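Local coordinates for protein toxin FitB (Neisseria gonorrhoeae, PDB 2H1C) that acts as the toxic, probably magnesium-dependent ribonuclease half of a toxin-antitoxin pair that slows bacterial passage across human epithelial cells, at residues M1-L13 and D32-R44. Sequence-based numbering, arbitrary orientation.
With MG (magnesium ion), chain H.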
ATOM      1  N   MET A   1      13.274  17.986   1.574  1.00 18.19           N
ATOM      2  CA  MET A   1      13.506  16.519   1.769  1.00 17.93           C
ATOM      3  C   MET A   1      12.837  15.875   0.555  1.00 14.13           C
ATOM      4  O   MET A   1      11.852  16.409   0.038  1.00 14.62           O
ATOM      5  CB  MET A   1      12.829  16.018   3.055  1.00 23.56           C
ATOM      6  CG  MET A   1      13.259  16.679   4.369  1.00 31.48           C
ATOM      7  SD  MET A   1      14.763  16.000   5.108  1.00 29.47           S
ATOM      8  CE  MET A   1      15.907  17.260   4.620  1.00 34.00           C
ATOM      9  N   ILE A   2      13.366  14.737   0.112  1.00 12.06           N
ATOM     10  CA  ILE A   2      12.867  14.045  -1.073  1.00  9.14           C
ATOM     11  C   ILE A   2      12.382  12.613  -0.833  1.00 12.15           C
ATOM     12  O   ILE A   2      12.965  11.884  -0.033  1.00 11.39           O
ATOM     13  CB  ILE A   2      13.982  13.984  -2.162  1.00 14.67           C
ATOM     14  CG1 ILE A   2      14.194  15.369  -2.782  1.00 14.22           C
ATOM     15  CG2 ILE A   2      13.616  12.974  -3.260  1.00 11.93           C
ATOM     16  CD1 ILE A   2      13.009  15.871  -3.578  1.00 19.99           C
ATOM     17  N   LEU A   3      11.308  12.242  -1.529  1.00 10.86           N
ATOM     18  CA  LEU A   3      10.761  10.884  -1.499  1.00 10.01           C
ATOM     19  C   LEU A   3      10.943  10.407  -2.940  1.00  8.87           C
ATOM     20  O   LEU A   3      10.300  10.930  -3.856  1.00 11.81           O
ATOM     21  CB  LEU A   3       9.264  10.868  -1.148  1.00 11.88           C
ATOM     22  CG  LEU A   3       8.688   9.440  -0.980  1.00 11.17           C
ATOM     23  CD1 LEU A   3       9.344   8.760   0.229  1.00 12.49           C
ATOM     24  CD2 LEU A   3       7.169   9.500  -0.797  1.00 13.90           C
ATOM     25  N   LEU A   4      11.831   9.444  -3.167  1.00 10.69           N
ATOM     26  CA  LEU A   4      12.074   8.966  -4.533  1.00 10.99           C
ATOM     27  C   LEU A   4      11.031   7.949  -4.975  1.00 14.99           C
ATOM     28  O   LEU A   4      10.835   6.951  -4.293  1.00 15.93           O
ATOM     29  CB  LEU A   4      13.437   8.288  -4.632  1.00 16.13           C
ATOM     30  CG  LEU A   4      14.732   9.049  -4.375  1.00 14.78           C
ATOM     31  CD1 LEU A   4      15.894   8.071  -4.552  1.00 14.13           C
ATOM     32  CD2 LEU A   4      14.849  10.231  -5.337  1.00 11.89           C
ATOM     33  N   ASP A   5      10.396   8.195  -6.120  1.00 10.86           N
ATOM     34  CA  ASP A   5       9.370   7.303  -6.688  1.00 14.01           C
ATOM     35  C   ASP A   5      10.140   6.184  -7.396  1.00 13.59           C
ATOM     36  O   ASP A   5      11.312   6.345  -7.737  1.00 12.62           O
ATOM     37  CB  ASP A   5       8.509   8.109  -7.690  1.00 17.58           C
ATOM     38  CG  ASP A   5       7.181   7.424  -8.066  1.00 27.71           C
ATOM     39  OD1 ASP A   5       6.690   6.553  -7.317  1.00 24.60           O
ATOM     40  OD2 ASP A   5       6.607   7.793  -9.124  1.00 31.39           O
ATOM     41  N   THR A   6       9.482   5.059  -7.645  1.00 10.51           N
ATOM     42  CA  THR A   6      10.140   3.925  -8.284  1.00 12.40           C
ATOM     43  C   THR A   6      10.839   4.211  -9.612  1.00 13.17           C
ATOM     44  O   THR A   6      11.930   3.700  -9.863  1.00 15.99           O
ATOM     45  CB  THR A   6       9.130   2.791  -8.517  1.00 16.65           C
ATOM     46  OG1 THR A   6       8.511   2.465  -7.270  1.00 19.45           O
ATOM     47  CG2 THR A   6       9.813   1.565  -9.080  1.00 16.63           C
ATOM     48  N   ASN A   7      10.220   5.022 -10.464  1.00 13.20           N
ATOM     49  CA  ASN A   7      10.807   5.281 -11.773  1.00 14.77           C
ATOM     50  C   ASN A   7      12.107   6.076 -11.729  1.00 16.42           C
ATOM     51  O   ASN A   7      12.884   6.038 -12.682  1.00 16.28           O
ATOM     52  CB  ASN A   7       9.784   5.972 -12.682  1.00 16.04           C
ATOM     53  CG  ASN A   7       9.327   7.315 -12.134  1.00 20.19           C
ATOM     54  OD1 ASN A   7      10.116   8.253 -12.010  1.00 22.18           O
ATOM     55  ND2 ASN A   7       8.047   7.409 -11.802  1.00 28.22           N
ATOM     56  N   VAL A   8      12.354   6.775 -10.626  1.00 14.61           N
ATOM     57  CA  VAL A   8      13.578   7.559 -10.497  1.00 13.10           C
ATOM     58  C   VAL A   8      14.712   6.691  -9.954  1.00 12.28           C
ATOM     59  O   VAL A   8      15.794   6.651 -10.532  1.00 13.34           O
ATOM     60  CB  VAL A   8      13.336   8.791  -9.592  1.00 13.99           C
ATOM     61  CG1 VAL A   8      14.651   9.502  -9.295  1.00 16.36           C
ATOM     62  CG2 VAL A   8      12.376   9.744 -10.291  1.00 17.19           C
ATOM     63  N   ILE A   9      14.474   5.963  -8.871  1.00 14.08           N
ATOM     64  CA  ILE A   9      15.535   5.133  -8.338  1.00 14.50           C
ATOM     65  C   ILE A   9      15.896   4.012  -9.321  1.00 15.20           C
ATOM     66  O   ILE A   9      17.028   3.544  -9.331  1.00 15.43           O
ATOM     67  CB  ILE A   9      15.163   4.564  -6.926  1.00 19.88           C
ATOM     68  CG1 ILE A   9      16.355   3.783  -6.354  1.00 20.37           C
ATOM     69  CG2 ILE A   9      13.908   3.712  -7.008  1.00 19.78           C
ATOM     70  CD1 ILE A   9      16.141   3.273  -4.952  1.00 25.55           C
ATOM     71  N   SER A  10      14.953   3.621 -10.178  1.00 14.07           N
ATOM     72  CA  SER A  10      15.197   2.561 -11.166  1.00 16.87           C
ATOM     73  C   SER A  10      15.945   3.032 -12.422  1.00 16.07           C
ATOM     74  O   SER A  10      16.553   2.229 -13.124  1.00 17.05           O
ATOM     75  CB  SER A  10      13.871   1.934 -11.622  1.00 19.20           C
ATOM     76  OG  SER A  10      13.125   1.434 -10.526  1.00 27.35           O
ATOM     77  N   GLU A  11      15.903   4.325 -12.711  1.00 14.40           N
ATOM     78  CA  GLU A  11      16.551   4.817 -13.929  1.00 16.36           C
ATOM     79  C   GLU A  11      18.048   4.502 -14.060  1.00 17.51           C
ATOM     80  O   GLU A  11      18.488   4.036 -15.115  1.00 18.10           O
ATOM     81  CB  GLU A  11      16.313   6.320 -14.101  1.00 14.80           C
ATOM     82  CG  GLU A  11      16.974   6.937 -15.359  1.00 17.88           C
ATOM     83  CD  GLU A  11      16.331   6.499 -16.660  1.00 21.29           C
ATOM     84  OE1 GLU A  11      16.949   6.711 -17.735  1.00 16.19           O
ATOM     85  OE2 GLU A  11      15.200   5.954 -16.626  1.00 19.56           O
ATOM     86  N   PRO A  12      18.846   4.726 -13.000  1.00 17.46           N
ATOM     87  CA  PRO A  12      20.281   4.429 -13.125  1.00 15.16           C
ATOM     88  C   PRO A  12      20.617   2.966 -13.402  1.00 17.92           C
ATOM     89  O   PRO A  12      21.717   2.648 -13.848  1.00 17.54           O
ATOM     90  CB  PRO A  12      20.850   4.908 -11.792  1.00 16.90           C
ATOM     91  CG  PRO A  12      19.916   6.023 -11.412  1.00 19.20           C
ATOM     92  CD  PRO A  12      18.567   5.407 -11.723  1.00 17.16           C
ATOM     93  N   LEU A  13      19.661   2.081 -13.134  1.00 17.42           N
ATOM     94  CA  LEU A  13      19.855   0.650 -13.329  1.00 17.19           C
ATOM     95  C   LEU A  13      19.617   0.207 -14.772  1.00 19.05           C
ATOM     96  O   LEU A  13      19.890  -0.939 -15.128  1.00 21.90           O
ATOM     97  CB  LEU A  13      18.926  -0.124 -12.374  1.00 17.60           C
ATOM     98  CG  LEU A  13      19.129   0.167 -10.882  1.00 18.51           C
ATOM     99  CD1 LEU A  13      18.028  -0.487 -10.036  1.00 18.08           C
ATOM    100  CD2 LEU A  13      20.488  -0.344 -10.464  1.00 19.30           C
ATOM    101  N   ASP A  32      18.788  13.149   3.446  1.00 14.28           N
ATOM    102  CA  ASP A  32      17.574  13.885   3.123  1.00 12.27           C
ATOM    103  C   ASP A  32      16.722  13.163   2.077  1.00 10.32           C
ATOM    104  O   ASP A  32      15.750  13.727   1.573  1.00 14.44           O
ATOM    105  CB  ASP A  32      17.929  15.287   2.588  1.00 17.46           C
ATOM    106  CG  ASP A  32      18.698  16.138   3.602  1.00 21.10           C
ATOM    107  OD1 ASP A  32      18.917  15.685   4.748  1.00 19.16           O
ATOM    108  OD2 ASP A  32      19.087  17.273   3.239  1.00 21.84           O
ATOM    109  N   VAL A  33      17.094  11.925   1.744  1.00 10.20           N
ATOM    110  CA  VAL A  33      16.351  11.172   0.740  1.00  8.50           C
ATOM    111  C   VAL A  33      15.670   9.961   1.364  1.00  8.28           C
ATOM    112  O   VAL A  33      16.307   9.170   2.060  1.00 11.02           O
ATOM    113  CB  VAL A  33      17.282  10.723  -0.401  1.00  8.05           C
ATOM    114  CG1 VAL A  33      16.467  10.067  -1.507  1.00 12.14           C
ATOM    115  CG2 VAL A  33      18.035  11.935  -0.957  1.00 11.76           C
ATOM    116  N   TYR A  34      14.370   9.822   1.108  1.00  8.82           N
ATOM    117  CA  TYR A  34      13.565   8.728   1.666  1.00  9.68           C
ATOM    118  C   TYR A  34      12.926   7.819   0.605  1.00  8.20           C
ATOM    119  O   TYR A  34      12.816   8.180  -0.575  1.00  9.25           O
ATOM    120  CB  TYR A  34      12.426   9.311   2.512  1.00  8.54           C
ATOM    121  CG  TYR A  34      12.885  10.099   3.715  1.00  9.74           C
ATOM    122  CD1 TYR A  34      13.446  11.375   3.570  1.00 12.83           C
ATOM    123  CD2 TYR A  34      12.832   9.536   4.988  1.00  8.15           C
ATOM    124  CE1 TYR A  34      13.948  12.068   4.665  1.00 13.78           C
ATOM    125  CE2 TYR A  34      13.340  10.219   6.106  1.00 13.19           C
ATOM    126  CZ  TYR A  34      13.899  11.483   5.931  1.00 16.90           C
ATOM    127  OH  TYR A  34      14.439  12.147   7.016  1.00 17.90           O
ATOM    128  N   LEU A  35      12.499   6.632   1.041  1.00  9.30           N
ATOM    129  CA  LEU A  35      11.801   5.690   0.168  1.00 10.20           C
ATOM    130  C   LEU A  35      10.540   5.239   0.905  1.00 10.72           C
ATOM    131  O   LEU A  35      10.563   5.067   2.128  1.00 10.94           O
ATOM    132  CB  LEU A  35      12.652   4.446  -0.114  1.00  9.18           C
ATOM    133  CG  LEU A  35      13.919   4.544  -0.957  1.00 13.68           C
ATOM    134  CD1 LEU A  35      14.576   3.162  -1.038  1.00 17.23           C
ATOM    135  CD2 LEU A  35      13.572   5.036  -2.358  1.00 17.12           C
ATOM    136  N   SER A  36       9.446   5.070   0.175  1.00  9.85           N
ATOM    137  CA  SER A  36       8.223   4.556   0.785  1.00 10.62           C
ATOM    138  C   SER A  36       8.371   3.046   0.787  1.00  9.30           C
ATOM    139  O   SER A  36       8.978   2.480  -0.130  1.00  8.78           O
ATOM    140  CB  SER A  36       6.994   4.910  -0.053  1.00 13.72           C
ATOM    141  OG  SER A  36       5.923   4.012   0.242  1.00 13.82           O
ATOM    142  N   ALA A  37       7.813   2.387   1.797  1.00  8.19           N
ATOM    143  CA  ALA A  37       7.862   0.940   1.843  1.00 11.91           C
ATOM    144  C   ALA A  37       7.173   0.375   0.579  1.00 10.97           C
ATOM    145  O   ALA A  37       7.477  -0.726   0.138  1.00  9.21           O
ATOM    146  CB  ALA A  37       7.158   0.441   3.116  1.00  9.50           C
ATOM    147  N   ILE A  38       6.246   1.140   0.006  1.00  9.84           N
ATOM    148  CA  ILE A  38       5.539   0.729  -1.221  1.00 12.18           C
ATOM    149  C   ILE A  38       6.527   0.616  -2.400  1.00 12.12           C
ATOM    150  O   ILE A  38       6.465  -0.324  -3.193  1.00 12.07           O
ATOM    151  CB  ILE A  38       4.420   1.760  -1.603  1.00 15.15           C
ATOM    152  CG1 ILE A  38       3.302   1.737  -0.544  1.00 15.19           C
ATOM    153  CG2 ILE A  38       3.861   1.448  -2.992  1.00 15.28           C
ATOM    154  CD1 ILE A  38       2.515   0.433  -0.476  1.00 19.11           C
ATOM    155  N   THR A  39       7.425   1.596  -2.514  1.00  9.52           N
ATOM    156  CA  THR A  39       8.442   1.614  -3.567  1.00  9.95           C
ATOM    157  C   THR A  39       9.428   0.462  -3.358  1.00  9.18           C
ATOM    158  O   THR A  39       9.845  -0.189  -4.314  1.00 11.57           O
ATOM    159  CB  THR A  39       9.181   2.974  -3.566  1.00  9.31           C
ATOM    160  OG1 THR A  39       8.217   4.007  -3.786  1.00 13.71           O
ATOM    161  CG2 THR A  39      10.237   3.031  -4.650  1.00 15.25           C
ATOM    162  N   VAL A  40       9.790   0.193  -2.105  1.00  9.98           N
ATOM    163  CA  VAL A  40      10.713  -0.897  -1.819  1.00 10.05           C
ATOM    164  C   VAL A  40      10.042  -2.205  -2.247  1.00 10.66           C
ATOM    165  O   VAL A  40      10.693  -3.089  -2.811  1.00  9.35           O
ATOM    166  CB  VAL A  40      11.082  -0.958  -0.311  1.00  9.49           C
ATOM    167  CG1 VAL A  40      11.940  -2.181  -0.030  1.00 11.26           C
ATOM    168  CG2 VAL A  40      11.862   0.317   0.091  1.00 13.13           C
ATOM    169  N   ALA A  41       8.738  -2.327  -2.001  1.00  9.69           N
ATOM    170  CA  ALA A  41       8.027  -3.548  -2.399  1.00 10.48           C
ATOM    171  C   ALA A  41       8.039  -3.706  -3.922  1.00 11.25           C
ATOM    172  O   ALA A  41       8.214  -4.819  -4.446  1.00  8.41           O
ATOM    173  CB  ALA A  41       6.595  -3.501  -1.912  1.00  9.27           C
ATOM    174  N   GLU A  42       7.818  -2.604  -4.634  1.00 10.76           N
ATOM    175  CA  GLU A  42       7.798  -2.656  -6.096  1.00 12.79           C
ATOM    176  C   GLU A  42       9.182  -2.954  -6.657  1.00 13.00           C
ATOM    177  O   GLU A  42       9.302  -3.681  -7.646  1.00 11.27           O
ATOM    178  CB  GLU A  42       7.265  -1.347  -6.688  1.00 13.89           C
ATOM    179  CG  GLU A  42       5.909  -0.928  -6.125  1.00 21.43           C
ATOM    180  CD  GLU A  42       5.385   0.358  -6.740  1.00 29.32           C
ATOM    181  OE1 GLU A  42       6.223   1.211  -7.132  1.00 30.35           O
ATOM    182  OE2 GLU A  42       4.139   0.526  -6.811  1.00 21.11           O
ATOM    183  N   LEU A  43      10.227  -2.389  -6.044  1.00 10.84           N
ATOM    184  CA  LEU A  43      11.593  -2.668  -6.493  1.00 11.43           C
ATOM    185  C   LEU A  43      11.890  -4.149  -6.280  1.00 11.65           C
ATOM    186  O   LEU A  43      12.396  -4.827  -7.179  1.00 12.69           O
ATOM    187  CB  LEU A  43      12.614  -1.830  -5.714  1.00 11.68           C
ATOM    188  CG  LEU A  43      12.542  -0.339  -6.028  1.00 15.80           C
ATOM    189  CD1 LEU A  43      13.417   0.464  -5.065  1.00 15.75           C
ATOM    190  CD2 LEU A  43      12.981  -0.136  -7.467  1.00 17.45           C
ATOM    191  N   ARG A  44      11.576  -4.655  -5.092  1.00 11.45           N
ATOM    192  CA  ARG A  44      11.830  -6.065  -4.808  1.00  8.38           C
ATOM    193  C   ARG A  44      11.044  -6.991  -5.736  1.00 11.30           C
ATOM    194  O   ARG A  44      11.559  -8.026  -6.147  1.00 11.83           O
ATOM    195  CB  ARG A  44      11.519  -6.385  -3.334  1.00  8.37           C
ATOM    196  CG  ARG A  44      12.607  -5.900  -2.355  1.00 10.76           C
ATOM    197  CD  ARG A  44      12.129  -5.962  -0.899  1.00 12.16           C
ATOM    198  NE  ARG A  44      13.239  -5.847   0.040  1.00 14.91           N
ATOM    199  CZ  ARG A  44      13.108  -5.551   1.331  1.00 16.46           C
ATOM    200  NH1 ARG A  44      11.899  -5.324   1.852  1.00 13.72           N
ATOM    201  NH2 ARG A  44      14.188  -5.492   2.104  1.00 17.49           N
TER
HETATM  202 MG    MG H 205       4.711   4.528   2.477  1.00 20.98          MG
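Thr6 OG1 donates to Glu42 OE1 at 2.6 Å, meeting the carboxylate oxygen nearly along its C-O axis; with OG1 beside its own backbone N (chi1 -55°), the hydroxyl faces helix 37-48. This bond joins the two helices that follow neighbouring parallel strands of the PIN-domain sheet, 2-4 and 33-36; strand 2-4 reaches its helix through Asp5. The pairing itself rests on three backbone bonds: Ile2 N to Asp32 O (3.0 Å, 174° at the hydrogen), Tyr34 N to Ile2 O (2.7 Å) and Leu4 N to Tyr34 O (3.0 Å). Beyond the strands lies the predicted magnesium site of Asp5 and Asp104, where Asp5 OD2 is held by Thr120. A separate magnesium ion is bound by Ser36 OG at 2.6 Å and not by Asp5; the same Ser36 oxygen accepts from Ile38 N, capping the helix. Apolar packing fills the remainder: Val33 CG1 presses on Leu4 CG at 3.5 Å, on the sheet side covered by helix 19-27, and the Leu43 methyls lie against Ile9 CG2 and Thr6 CG2. At the outer end Met1 SD makes a Met-aromatic contact with the edge of the Tyr34 ring, 5.4 Å from its centroid and 80° off the normal; Ile2 O also lies at that edge, in the ring plane, 3.7 Å from Tyr34 CD1.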